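PDB 6B10: putative peptidyl-arginine deiminase family protein from Campylobacter jejuni subsp. jejuni serotype O:2, which probably hydrolyses agmatine to N-carbamoylputrescine and ammonia, a step in the biosynthesis of the polyamine putrescine. Local coordinates for residues W87-G92 with H207-A212; V309-F314 with G319-S324; N272-N277 with C325-K330; C163-N168 with I191-N196. All coordinates share one frame; numbering follows the deposited sequence.

Contact 1. Residues W87-G92 with H207-A212; sequences WIRDFG and HIDTLA. With K (potassium ion), chain E.
Asp90 and His207 make a small, buried polar contact near the centre of the chain, between the short helix 88-91 and the loop that enters strand 212-216. His207 NE2 donates to Asp90 OD1 at 3.2 Å, but the N-H...O angle of 127° makes this a weak, bent hydrogen bond, and the ring and carboxylate planes are turned 38° apart. With chi1 at -72°, His207 CG sits beside its backbone N, which brings NE2 to Asp90 OD1. Next to this pair, Arg89 CG lies 4.2 Å from Asp209 OD2, a contact of the aliphatic stem. The arginine chain bends at chi2 and chi3, and its nitrogens serve Asn327 OD1 and His322 O, while Asp209 OD2 takes His322 ND1; arginine suits a place with several acceptors. Thr210 pins the loop, as its OG1 reaches His207 O at 2.8 Å. On the helix, Phe91 O binds the potassium ion at 2.8 Å, and Asp106 and Phe107 add further ligands. Acidic groups and a histidine gathered centrally are consistent with the active-site region of guanidine-modifying deiminases. Around them, Phe91 packs on helix 120-133, Ile208 on strand 156-160 and Leu211 on helix 233-244.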
loop_
_atom_site.group_PDB
_atom_site.type_symbol
_atom_site.label_atom_id
_atom_site.label_comp_id
_atom_site.label_asym_id
_atom_site.label_seq_id
_atom_site.Cartn_x
_atom_site.Cartn_y
_atom_site.Cartn_z
ATOM N N TRP A 87 3.608 -6.952 -7.310
ATOM C CA TRP A 87 2.985 -6.373 -6.130
ATOM C C TRP A 87 4.045 -6.088 -5.077
ATOM O O TRP A 87 4.190 -6.823 -4.111
ATOM C CB TRP A 87 1.892 -7.300 -5.594
ATOM C CG TRP A 87 0.840 -7.636 -6.628
ATOM C CD1 TRP A 87 0.556 -8.872 -7.134
ATOM C CD2 TRP A 87 -0.044 -6.719 -7.294
ATOM N NE1 TRP A 87 -0.453 -8.784 -8.062
ATOM C CE2 TRP A 87 -0.840 -7.475 -8.179
ATOM C CE3 TRP A 87 -0.241 -5.336 -7.225
ATOM C CZ2 TRP A 87 -1.821 -6.895 -8.989
ATOM C CZ3 TRP A 87 -1.217 -4.757 -8.033
ATOM C CH2 TRP A 87 -1.993 -5.538 -8.902
ATOM N N ILE A 88 4.786 -5.004 -5.288
ATOM C CA ILE A 88 5.932 -4.672 -4.437
ATOM C C ILE A 88 5.528 -4.310 -3.000
ATOM O O ILE A 88 6.310 -4.516 -2.074
ATOM C CB ILE A 88 6.818 -3.567 -5.071
ATOM C CG1 ILE A 88 8.116 -3.384 -4.272
ATOM C CG2 ILE A 88 6.083 -2.241 -5.169
ATOM C CD1 ILE A 88 9.186 -2.610 -5.013
ATOM N N ARG A 89 4.316 -3.785 -2.809
ATOM C CA ARG A 89 3.774 -3.552 -1.464
ATOM C C ARG A 89 3.826 -4.825 -0.593
ATOM O O ARG A 89 4.024 -4.742 0.621
ATOM C CB ARG A 89 2.332 -3.024 -1.566
ATOM C CG ARG A 89 1.637 -2.675 -0.245
ATOM C CD ARG A 89 2.096 -1.368 0.387
ATOM N NE ARG A 89 2.086 -0.242 -0.548
ATOM C CZ ARG A 89 2.495 0.990 -0.243
ATOM N NH1 ARG A 89 2.909 1.277 0.981
ATOM N NH2 ARG A 89 2.475 1.944 -1.166
ATOM N N ASP A 90 3.636 -5.994 -1.203
ATOM C CA ASP A 90 3.721 -7.264 -0.469
ATOM C C ASP A 90 5.105 -7.506 0.124
ATOM O O ASP A 90 5.226 -7.882 1.292
ATOM C CB ASP A 90 3.383 -8.461 -1.372
ATOM C CG ASP A 90 1.904 -8.574 -1.691
ATOM O OD1 ASP A 90 1.066 -8.226 -0.832
ATOM O OD2 ASP A 90 1.582 -9.044 -2.803
ATOM N N PHE A 91 6.145 -7.309 -0.684
ATOM C CA PHE A 91 7.499 -7.705 -0.283
ATOM C C PHE A 91 8.506 -6.564 -0.096
ATOM O O PHE A 91 9.551 -6.779 0.514
ATOM C CB PHE A 91 8.065 -8.771 -1.243
ATOM C CG PHE A 91 8.273 -8.287 -2.647
ATOM C CD1 PHE A 91 9.416 -7.590 -2.992
ATOM C CD2 PHE A 91 7.329 -8.551 -3.631
ATOM C CE1 PHE A 91 9.612 -7.145 -4.287
ATOM C CE2 PHE A 91 7.516 -8.110 -4.928
ATOM C CZ PHE A 91 8.660 -7.405 -5.257
ATOM N N GLY A 92 8.208 -5.366 -0.586
ATOM C CA GLY A 92 9.141 -4.236 -0.485
ATOM C C GLY A 92 9.581 -3.890 0.932
ATOM O O GLY A 92 8.932 -4.260 1.911
ATOM N N HIS A 207 -5.898 -8.146 3.173
ATOM C CA HIS A 207 -5.147 -6.903 3.393
ATOM C C HIS A 207 -6.005 -5.749 3.892
ATOM O O HIS A 207 -7.037 -5.437 3.306
ATOM C CB HIS A 207 -4.467 -6.453 2.105
ATOM C CG HIS A 207 -3.305 -7.299 1.689
ATOM N ND1 HIS A 207 -2.401 -7.826 2.588
ATOM C CD2 HIS A 207 -2.877 -7.675 0.462
ATOM C CE1 HIS A 207 -1.476 -8.505 1.932
ATOM N NE2 HIS A 207 -1.742 -8.429 0.640
ATOM N N ILE A 208 -5.540 -5.094 4.952
ATOM C CA ILE A 208 -6.211 -3.928 5.501
ATOM C C ILE A 208 -6.285 -2.781 4.486
ATOM O O ILE A 208 -7.227 -1.982 4.534
ATOM C CB ILE A 208 -5.529 -3.439 6.804
ATOM C CG1 ILE A 208 -6.486 -2.570 7.634
ATOM C CG2 ILE A 208 -4.245 -2.676 6.517
ATOM C CD1 ILE A 208 -7.612 -3.353 8.275
ATOM N N ASP A 209 -5.328 -2.710 3.552
ATOM C CA ASP A 209 -5.342 -1.639 2.556
ATOM C C ASP A 209 -6.406 -1.817 1.459
ATOM O O ASP A 209 -6.470 -1.008 0.539
ATOM C CB ASP A 209 -3.942 -1.386 1.968
ATOM C CG ASP A 209 -3.478 -2.480 0.998
ATOM O OD1 ASP A 209 -4.098 -3.558 0.939
ATOM O OD2 ASP A 209 -2.485 -2.245 0.283
ATOM N N THR A 210 -7.238 -2.862 1.557
ATOM C CA THR A 210 -8.428 -2.974 0.713
ATOM C C THR A 210 -9.683 -2.519 1.460
ATOM O O THR A 210 -10.738 -2.373 0.856
ATOM C CB THR A 210 -8.666 -4.414 0.211
ATOM O OG1 THR A 210 -8.972 -5.261 1.317
ATOM C CG2 THR A 210 -7.435 -4.961 -0.513
ATOM N N LEU A 211 -9.560 -2.284 2.761
ATOM C CA LEU A 211 -10.710 -2.034 3.621
ATOM C C LEU A 211 -10.718 -0.671 4.295
ATOM O O LEU A 211 -11.751 -0.002 4.310
ATOM C CB LEU A 211 -10.768 -3.099 4.716
ATOM C CG LEU A 211 -11.129 -4.513 4.272
ATOM C CD1 LEU A 211 -10.985 -5.458 5.448
ATOM C CD2 LEU A 211 -12.545 -4.547 3.721
ATOM N N ALA A 212 -9.586 -0.284 4.883
ATOM C CA ALA A 212 -9.535 0.902 5.743
ATOM C C ALA A 212 -8.132 1.470 5.824
ATOM O O ALA A 212 -7.164 0.716 5.888
ATOM C CB ALA A 212 -10.036 0.561 7.142
HETATM K K K E . 10.238 -8.692 2.479
HETATM O O HOH W 1 7.337 -8.734 3.245
#

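Contact 2. Residues V309-F314 with G319-S324; sequences VDARVF and GSLHCS
With chi1 near -71° in Phe314 and -58° in Leu321, both CG atoms lie beside their own backbone N, and the extended chi2 of Leu321 carries its branches to the ring and to Val309. Leu321 CD2 comes over one face of the Phe314 ring, 4.0 Å from CE1, with the two side chains at about a right angle. The same methyl is 4.1 Å from Val309 CG1, and its twin CD1 touches Val309 CB, so one branched leucine fills the angle between valine and phenylalanine. Further along the ring, Phe314 CE2 meets Ser324 OG at 3.9 Å; that hydroxyl donates back to Leu321 O at 2.8 Å, which satisfies a polar atom amid apolar neighbours. The single methyl of Ala311, CB, lies 3.6 Å from Ser320 OG, which is bonded to Tyr285 OH. On the outer side of the turn, Arg312 grips Asp310 side-on, through NE and NH2, in a salt bridge. From helix 37-52, Tyr44 meets the Phe314 ring with planes about 30° apart. The arrangement is a small apolar cluster within the loop that joins strand 305-310 to strand 326-329 in the pentein fold; this loop holds His322, which bonds to Asp209 and Glu15, and Cys323, whose N bonds to Asn272 OD1.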
loop_
_atom_site.group_PDB
_atom_site.type_symbol
_atom_site.label_atom_id
_atom_site.label_comp_id
_atom_site.label_asym_id
_atom_site.label_seq_id
_atom_site.Cartn_x
_atom_site.Cartn_y
_atom_site.Cartn_z
ATOM N N VAL A 309 -6.816 7.506 -11.117
ATOM C CA VAL A 309 -6.121 6.749 -12.157
ATOM C C VAL A 309 -6.898 5.470 -12.394
ATOM O O VAL A 309 -7.177 4.722 -11.461
ATOM C CB VAL A 309 -4.675 6.399 -11.742
ATOM C CG1 VAL A 309 -4.074 5.371 -12.683
ATOM C CG2 VAL A 309 -3.818 7.656 -11.699
ATOM N N ASP A 310 -7.256 5.240 -13.652
ATOM C CA ASP A 310 -8.003 4.059 -14.051
ATOM C C ASP A 310 -7.264 2.814 -13.589
ATOM O O ASP A 310 -6.156 2.552 -14.043
ATOM C CB ASP A 310 -8.165 4.072 -15.577
ATOM C CG ASP A 310 -9.021 2.935 -16.099
ATOM O OD1 ASP A 310 -9.544 2.127 -15.310
ATOM O OD2 ASP A 310 -9.171 2.852 -17.333
ATOM N N ALA A 311 -7.869 2.062 -12.677
ATOM C CA ALA A 311 -7.208 0.917 -12.040
ATOM C C ALA A 311 -7.809 -0.434 -12.423
ATOM O O ALA A 311 -7.450 -1.456 -11.838
ATOM C CB ALA A 311 -7.240 1.080 -10.527
ATOM N N ARG A 312 -8.698 -0.443 -13.407
ATOM C CA ARG A 312 -9.440 -1.657 -13.773
ATOM C C ARG A 312 -8.552 -2.832 -14.174
ATOM O O ARG A 312 -8.794 -3.965 -13.765
ATOM C CB ARG A 312 -10.418 -1.355 -14.910
ATOM C CG ARG A 312 -11.577 -0.477 -14.483
ATOM C CD ARG A 312 -12.465 -0.156 -15.660
ATOM N NE ARG A 312 -11.732 0.611 -16.664
ATOM C CZ ARG A 312 -12.127 0.791 -17.919
ATOM N NH1 ARG A 312 -13.262 0.262 -18.350
ATOM N NH2 ARG A 312 -11.384 1.514 -18.742
ATOM N N VAL A 313 -7.518 -2.556 -14.959
ATOM C CA VAL A 313 -6.660 -3.618 -15.482
ATOM C C VAL A 313 -5.884 -4.283 -14.344
ATOM O O VAL A 313 -5.732 -5.510 -14.324
ATOM C CB VAL A 313 -5.696 -3.094 -16.564
ATOM C CG1 VAL A 313 -4.883 -4.237 -17.156
ATOM C CG2 VAL A 313 -6.470 -2.390 -17.664
ATOM N N PHE A 314 -5.431 -3.471 -13.383
ATOM C CA PHE A 314 -4.741 -3.968 -12.185
ATOM C C PHE A 314 -5.532 -5.072 -11.480
ATOM O O PHE A 314 -4.954 -6.050 -11.001
ATOM C CB PHE A 314 -4.489 -2.834 -11.177
ATOM C CG PHE A 314 -3.435 -1.848 -11.593
ATOM C CD1 PHE A 314 -3.759 -0.735 -12.355
ATOM C CD2 PHE A 314 -2.123 -2.001 -11.173
ATOM C CE1 PHE A 314 -2.793 0.187 -12.720
ATOM C CE2 PHE A 314 -1.152 -1.083 -11.530
ATOM C CZ PHE A 314 -1.487 0.013 -12.306
ATOM N N GLY A 319 -5.194 -6.927 -7.376
ATOM C CA GLY A 319 -4.630 -5.802 -6.645
ATOM C C GLY A 319 -4.962 -4.497 -7.331
ATOM O O GLY A 319 -5.497 -4.487 -8.434
ATOM N N SER A 320 -4.646 -3.391 -6.675
ATOM C CA SER A 320 -4.913 -2.080 -7.242
ATOM C C SER A 320 -3.691 -1.194 -6.986
ATOM O O SER A 320 -2.611 -1.720 -6.738
ATOM C CB SER A 320 -6.213 -1.514 -6.660
ATOM O OG SER A 320 -6.587 -0.314 -7.308
ATOM N N LEU A 321 -3.855 0.125 -7.042
ATOM C CA LEU A 321 -2.717 1.054 -7.063
ATOM C C LEU A 321 -1.758 0.872 -5.892
ATOM O O LEU A 321 -0.553 0.768 -6.107
ATOM C CB LEU A 321 -3.182 2.515 -7.128
ATOM C CG LEU A 321 -4.068 2.943 -8.310
ATOM C CD1 LEU A 321 -4.438 4.410 -8.179
ATOM C CD2 LEU A 321 -3.398 2.688 -9.659
ATOM N N HIS A 322 -2.290 0.825 -4.667
ATOM C CA HIS A 322 -1.456 0.732 -3.455
ATOM C C HIS A 322 -0.638 -0.559 -3.430
ATOM O O HIS A 322 0.520 -0.548 -3.035
ATOM C CB HIS A 322 -2.319 0.824 -2.187
ATOM C CG HIS A 322 -1.544 1.078 -0.929
ATOM N ND1 HIS A 322 -1.454 0.153 0.088
ATOM C CD2 HIS A 322 -0.837 2.157 -0.513
ATOM C CE1 HIS A 322 -0.721 0.644 1.071
ATOM N NE2 HIS A 322 -0.333 1.860 0.731
ATOM N N CYS A 323 -1.252 -1.663 -3.851
ATOM C CA CYS A 323 -0.581 -2.970 -3.906
ATOM C C CYS A 323 0.612 -2.993 -4.861
ATOM O O CYS A 323 1.556 -3.749 -4.662
ATOM C CB CYS A 323 -1.570 -4.068 -4.340
ATOM S SG CYS A 323 -2.979 -4.322 -3.239
ATOM N N SER A 324 0.560 -2.173 -5.903
ATOM C CA SER A 324 1.598 -2.158 -6.935
ATOM C C SER A 324 2.783 -1.228 -6.652
ATOM O O SER A 324 3.635 -1.048 -7.520
ATOM C CB SER A 324 0.983 -1.724 -8.258
ATOM O OG SER A 324 0.885 -0.318 -8.294
#

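Contact 3. Residues N272-N277 with C325-K330; sequences NFVFIN and CQNRFK
Val274 reaches Cys325 and Asn327 with one of its two branches. Its CB is already 4.0 Å from Cys325 SG. Beyond it, chi1 of 53° puts CG1 between the backbone N and the carbonyl carbon and CG2 anti to the backbone N, where this methyl lies 3.7 Å from Cys325 SG and equally 3.7 Å from Asn327 ND2. A beta-branched valine suits a strand, and its methyl touches both the sulfur and the amide. Asn327 ND2 lies 3.2 Å from Phe275 O and is hydrogen-bonded to Gln19 OE1, while OD1 of the same amide accepts from Arg89 NH2. Strands 274-276 and 326-329 are outer strands of two different sheets, the first paired with 279-284 and the second with 19-25, so side chains rather than backbone bonds join them here. The chemistry is mixed: methyl against sulfur gives apolar packing, and the buried amide is bonded at both ends and thus probably fixed in its rotation, so that a polar group can lie beside a methyl with its own polar needs met.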
loop_
_atom_site.group_PDB
_atom_site.type_symbol
_atom_site.label_atom_id
_atom_site.label_comp_id
_atom_site.label_asym_id
_atom_site.label_seq_id
_atom_site.Cartn_x
_atom_site.Cartn_y
_atom_site.Cartn_z
ATOM N N ASN A 272 -7.510 1.359 -1.768
ATOM C CA ASN A 272 -6.166 1.075 -2.285
ATOM C C ASN A 272 -5.533 2.289 -2.988
ATOM O O ASN A 272 -4.901 2.156 -4.045
ATOM C CB ASN A 272 -6.233 -0.123 -3.237
ATOM C CG ASN A 272 -5.043 -1.048 -3.101
ATOM O OD1 ASN A 272 -4.247 -1.188 -4.022
ATOM N ND2 ASN A 272 -4.922 -1.691 -1.951
ATOM N N PHE A 273 -5.706 3.471 -2.395
ATOM C CA PHE A 273 -5.050 4.687 -2.866
ATOM C C PHE A 273 -3.607 4.748 -2.371
ATOM O O PHE A 273 -3.175 3.904 -1.586
ATOM C CB PHE A 273 -5.828 5.954 -2.453
ATOM C CG PHE A 273 -6.272 5.990 -1.007
ATOM C CD1 PHE A 273 -5.352 5.925 0.042
ATOM C CD2 PHE A 273 -7.617 6.152 -0.693
ATOM C CE1 PHE A 273 -5.773 5.985 1.364
ATOM C CE2 PHE A 273 -8.039 6.213 0.629
ATOM C CZ PHE A 273 -7.115 6.135 1.657
ATOM N N VAL A 274 -2.856 5.744 -2.835
ATOM C CA VAL A 274 -1.489 5.919 -2.378
ATOM C C VAL A 274 -1.148 7.388 -2.197
ATOM O O VAL A 274 -1.377 8.195 -3.085
ATOM C CB VAL A 274 -0.462 5.216 -3.309
ATOM C CG1 VAL A 274 -0.637 5.635 -4.752
ATOM C CG2 VAL A 274 0.965 5.486 -2.841
ATOM N N PHE A 275 -0.624 7.728 -1.021
ATOM C CA PHE A 275 -0.139 9.077 -0.771
ATOM C C PHE A 275 1.243 9.241 -1.386
ATOM O O PHE A 275 2.077 8.329 -1.318
ATOM C CB PHE A 275 -0.039 9.369 0.718
ATOM C CG PHE A 275 -1.341 9.747 1.368
ATOM C CD1 PHE A 275 -1.846 11.036 1.244
ATOM C CD2 PHE A 275 -2.034 8.828 2.153
ATOM C CE1 PHE A 275 -3.031 11.392 1.868
ATOM C CE2 PHE A 275 -3.218 9.180 2.782
ATOM C CZ PHE A 275 -3.717 10.463 2.637
ATOM N N ILE A 276 1.457 10.405 -1.993
ATOM C CA ILE A 276 2.759 10.840 -2.475
ATOM C C ILE A 276 2.873 12.313 -2.141
ATOM O O ILE A 276 1.926 12.908 -1.622
ATOM C CB ILE A 276 2.919 10.610 -3.986
ATOM C CG1 ILE A 276 1.799 11.316 -4.762
ATOM C CG2 ILE A 276 2.927 9.113 -4.286
ATOM C CD1 ILE A 276 2.056 11.432 -6.248
ATOM N N ASN A 277 4.016 12.915 -2.430
ATOM C CA ASN A 277 4.212 14.316 -2.063
ATOM C C ASN A 277 3.155 15.213 -2.705
ATOM O O ASN A 277 3.028 15.253 -3.932
ATOM C CB ASN A 277 5.612 14.773 -2.449
ATOM C CG ASN A 277 6.686 14.052 -1.666
ATOM O OD1 ASN A 277 6.404 13.413 -0.650
ATOM N ND2 ASN A 277 7.925 14.136 -2.137
ATOM N N CYS A 325 2.847 -0.618 -5.473
ATOM C CA CYS A 325 3.919 0.326 -5.207
ATOM C C CYS A 325 4.369 0.309 -3.761
ATOM O O CYS A 325 3.707 -0.258 -2.889
ATOM C CB CYS A 325 3.502 1.734 -5.631
ATOM S SG CYS A 325 2.106 2.453 -4.723
ATOM N N GLN A 326 5.534 0.894 -3.521
ATOM C CA GLN A 326 6.047 1.044 -2.170
ATOM C C GLN A 326 6.674 2.427 -2.030
ATOM O O GLN A 326 7.272 2.953 -2.967
ATOM C CB GLN A 326 7.056 -0.060 -1.856
ATOM C CG GLN A 326 7.627 -0.035 -0.442
ATOM C CD GLN A 326 6.562 -0.136 0.640
ATOM O OE1 GLN A 326 5.845 0.831 0.913
ATOM N NE2 GLN A 326 6.457 -1.304 1.265
ATOM N N ASN A 327 6.515 3.014 -0.856
ATOM C CA ASN A 327 7.018 4.349 -0.597
ATOM C C ASN A 327 8.372 4.259 0.084
ATOM O O ASN A 327 8.587 3.398 0.931
ATOM C CB ASN A 327 6.024 5.122 0.288
ATOM C CG ASN A 327 4.599 5.001 -0.210
ATOM O OD1 ASN A 327 3.893 4.044 0.117
ATOM N ND2 ASN A 327 4.176 5.958 -1.027
ATOM N N ARG A 328 9.283 5.143 -0.302
ATOM C CA ARG A 328 10.572 5.279 0.369
ATOM C C ARG A 328 10.650 6.724 0.824
ATOM O O ARG A 328 10.590 7.645 0.010
ATOM C CB ARG A 328 11.726 4.923 -0.573
ATOM C CG ARG A 328 13.109 5.189 0.012
ATOM C CD ARG A 328 14.214 4.570 -0.833
ATOM N NE ARG A 328 15.517 5.161 -0.513
ATOM C CZ ARG A 328 16.334 4.749 0.457
ATOM N NH1 ARG A 328 16.016 3.719 1.237
ATOM N NH2 ARG A 328 17.488 5.377 0.651
ATOM N N PHE A 329 10.752 6.920 2.132
ATOM C CA PHE A 329 10.578 8.249 2.702
ATOM C C PHE A 329 11.859 9.067 2.671
ATOM O O PHE A 329 12.954 8.520 2.548
ATOM C CB PHE A 329 9.968 8.153 4.105
ATOM C CG PHE A 329 8.575 7.605 4.080
ATOM C CD1 PHE A 329 7.487 8.452 3.930
ATOM C CD2 PHE A 329 8.356 6.232 4.110
ATOM C CE1 PHE A 329 6.201 7.947 3.849
ATOM C CE2 PHE A 329 7.071 5.721 4.036
ATOM C CZ PHE A 329 5.993 6.582 3.908
ATOM N N LYS A 330 11.686 10.381 2.743
ATOM C CA LYS A 330 12.783 11.341 2.686
ATOM C C LYS A 330 13.295 11.638 4.093
ATOM O O LYS A 330 12.509 11.801 5.025
ATOM C CB LYS A 330 12.297 12.640 2.035
ATOM C CG LYS A 330 13.385 13.673 1.746
ATOM C CD LYS A 330 12.767 15.035 1.480
ATOM C CE LYS A 330 13.813 16.127 1.301
ATOM N NZ LYS A 330 14.405 16.134 -0.064
#

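Contact 4. Residues C163-N168 with I191-N196; sequences CLLNEN and IIWLEN
Leu164 and Leu165 clasp the outer rim of the Trp193 indole within a beta-alpha-beta crossover: strand 156-160 runs into helix 161-167, helix 175-186 follows, and the chain returns in strand 190-194, parallel to and beside the first. The two leucines come to the six-membered ring from opposite sides of its plane, both obliquely. Leu165 CD2 is 4.0 Å from Trp193 CZ3, and Leu164 CD1 is 4.1 Å from Trp193 CH2. Leu164 crosses the indole at about a right angle, Leu165 more slantwise. With chi1 of -68° and chi2 of 90°, Trp193 reaches from the strand to the helix with its six-membered ring. On the same side of the plane as Leu164, Ile191 CG2 of the strand itself lies 3.3 Å above the indole, near its rim. The broad tryptophan suits a partly exposed place: its carbons pack on leucines, NE1 is bonded to Asp179 OD1, and Lys175 makes a cation-pi contact with the ring. Leu165 also touches Lys175 and Ile178, and Leu164 touches Leu182, so helix 175-186 joins the packing. Leucine fits both helix positions because its branch lies two carbons from the backbone. Near Asn168 one carbonyl is gripped twice: Asn168 N and Asn168 ND2 both donate to Leu164 O, the side-chain ND2 at 3.1 Å in the carbonyl plane, on a lone pair.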
loop_
_atom_site.group_PDB
_atom_site.type_symbol
_atom_site.label_atom_id
_atom_site.label_comp_id
_atom_site.label_asym_id
_atom_site.label_seq_id
_atom_site.Cartn_x
_atom_site.Cartn_y
_atom_site.Cartn_z
ATOM N N CYS A 163 -5.444 -11.446 8.735
ATOM C CA CYS A 163 -4.130 -11.444 8.089
ATOM C C CYS A 163 -3.037 -12.074 8.949
ATOM O O CYS A 163 -2.572 -13.178 8.670
ATOM C CB CYS A 163 -3.709 -10.016 7.726
ATOM S SG CYS A 163 -4.869 -9.143 6.661
ATOM N N LEU A 164 -2.645 -11.367 10.004
ATOM C CA LEU A 164 -1.386 -11.639 10.699
ATOM C C LEU A 164 -1.431 -12.878 11.588
ATOM O O LEU A 164 -0.400 -13.505 11.830
ATOM C CB LEU A 164 -0.973 -10.418 11.525
ATOM C CG LEU A 164 -0.778 -9.131 10.715
ATOM C CD1 LEU A 164 -0.741 -7.922 11.633
ATOM C CD2 LEU A 164 0.481 -9.206 9.865
ATOM N N LEU A 165 -2.620 -13.228 12.068
ATOM C CA LEU A 165 -2.805 -14.432 12.877
ATOM C C LEU A 165 -2.723 -15.681 12.004
ATOM O O LEU A 165 -2.224 -16.722 12.438
ATOM C CB LEU A 165 -4.144 -14.377 13.620
ATOM C CG LEU A 165 -4.377 -13.122 14.476
ATOM C CD1 LEU A 165 -5.620 -13.275 15.339
ATOM C CD2 LEU A 165 -3.167 -12.809 15.341
ATOM N N ASN A 166 -3.206 -15.559 10.770
ATOM C CA ASN A 166 -3.107 -16.627 9.785
ATOM C C ASN A 166 -1.671 -16.838 9.299
ATOM O O ASN A 166 -1.198 -17.974 9.227
ATOM C CB ASN A 166 -4.016 -16.312 8.594
ATOM C CG ASN A 166 -4.025 -17.413 7.550
ATOM O OD1 ASN A 166 -3.897 -18.595 7.873
ATOM N ND2 ASN A 166 -4.184 -17.029 6.287
ATOM N N GLU A 167 -0.986 -15.742 8.972
ATOM C CA GLU A 167 0.358 -15.795 8.380
ATOM C C GLU A 167 1.413 -16.356 9.337
ATOM O O GLU A 167 2.280 -17.128 8.924
ATOM C CB GLU A 167 0.784 -14.405 7.897
ATOM N N ASN A 168 1.335 -15.965 10.607
ATOM C CA ASN A 168 2.286 -16.415 11.625
ATOM C C ASN A 168 1.694 -17.550 12.456
ATOM O O ASN A 168 2.314 -18.036 13.403
ATOM C CB ASN A 168 2.694 -15.251 12.537
ATOM C CG ASN A 168 3.376 -14.117 11.783
ATOM O OD1 ASN A 168 4.606 -14.028 11.751
ATOM N ND2 ASN A 168 2.580 -13.245 11.171
ATOM N N ILE A 191 -2.727 -1.042 18.661
ATOM C CA ILE A 191 -3.092 -1.731 17.428
ATOM C C ILE A 191 -4.593 -1.962 17.410
ATOM O O ILE A 191 -5.154 -2.521 18.351
ATOM C CB ILE A 191 -2.388 -3.091 17.283
ATOM C CG1 ILE A 191 -0.873 -2.884 17.182
ATOM C CG2 ILE A 191 -2.913 -3.827 16.057
ATOM C CD1 ILE A 191 -0.063 -4.160 17.137
ATOM N N ILE A 192 -5.230 -1.529 16.329
ATOM C CA ILE A 192 -6.642 -1.773 16.096
ATOM C C ILE A 192 -6.744 -3.017 15.218
ATOM O O ILE A 192 -6.333 -3.006 14.050
ATOM C CB ILE A 192 -7.309 -0.567 15.418
ATOM C CG1 ILE A 192 -7.229 0.647 16.345
ATOM C CG2 ILE A 192 -8.761 -0.863 15.078
ATOM C CD1 ILE A 192 -7.488 1.967 15.663
ATOM N N TRP A 193 -7.261 -4.091 15.808
ATOM C CA TRP A 193 -7.441 -5.358 15.128
ATOM C C TRP A 193 -8.865 -5.443 14.605
ATOM O O TRP A 193 -9.796 -5.616 15.384
ATOM C CB TRP A 193 -7.196 -6.510 16.105
ATOM C CG TRP A 193 -5.776 -6.655 16.570
ATOM C CD1 TRP A 193 -5.197 -6.067 17.665
ATOM C CD2 TRP A 193 -4.762 -7.462 15.965
ATOM N NE1 TRP A 193 -3.875 -6.457 17.768
ATOM C CE2 TRP A 193 -3.587 -7.310 16.735
ATOM C CE3 TRP A 193 -4.733 -8.299 14.845
ATOM C CZ2 TRP A 193 -2.399 -7.968 16.419
ATOM C CZ3 TRP A 193 -3.550 -8.946 14.526
ATOM C CH2 TRP A 193 -2.400 -8.779 15.313
ATOM N N LEU A 194 -9.044 -5.313 13.293
ATOM C CA LEU A 194 -10.380 -5.387 12.701
ATOM C C LEU A 194 -10.791 -6.826 12.390
ATOM O O LEU A 194 -10.103 -7.527 11.649
ATOM C CB LEU A 194 -10.466 -4.558 11.420
ATOM C CG LEU A 194 -10.531 -3.041 11.543
ATOM C CD1 LEU A 194 -10.696 -2.463 10.149
ATOM C CD2 LEU A 194 -11.664 -2.571 12.444
ATOM N N GLU A 195 -11.929 -7.239 12.942
ATOM C CA GLU A 195 -12.462 -8.588 12.746
ATOM C C GLU A 195 -13.244 -8.701 11.441
ATOM O O GLU A 195 -13.113 -9.693 10.720
ATOM C CB GLU A 195 -13.387 -8.975 13.904
ATOM C CG GLU A 195 -12.744 -8.940 15.284
ATOM C CD GLU A 195 -11.643 -9.971 15.454
ATOM O OE1 GLU A 195 -11.806 -11.105 14.955
ATOM O OE2 GLU A 195 -10.614 -9.646 16.089
ATOM N N ASN A 196 -14.041 -7.677 11.140
ATOM C CA ASN A 196 -15.039 -7.749 10.070
ATOM C C ASN A 196 -14.654 -7.093 8.756
ATOM O O ASN A 196 -13.725 -6.284 8.684
ATOM C CB ASN A 196 -16.346 -7.122 10.553
ATOM C CG ASN A 196 -17.011 -7.940 11.639
ATOM O OD1 ASN A 196 -17.553 -9.007 11.370
ATOM N ND2 ASN A 196 -16.984 -7.443 12.867
#

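From the N terminus, 87-92 opens first, and contact 1 closes its loop at 207-212, bringing the chain back to the centre. Contact 4 is nested inside that loop, joining helix 161-167 to strand 190-194; it touches contact 1 through Leu194 on Ile208. Contact 3 opens next at 272-277 and closes at 325-330, linking two sheets, and contact 2 is nested within it as the short turn after strand 305-310. No loops cross. Contacts 1, 2 and 3 meet around Arg89, Asp209, Asn272 and His322, tying helix 88-91 and the 207-212 loop to the segments 272-277, 319-324 and 325-330, whereas contact 4 stays about 11 Å, nearest atoms, from contacts 2 and 3.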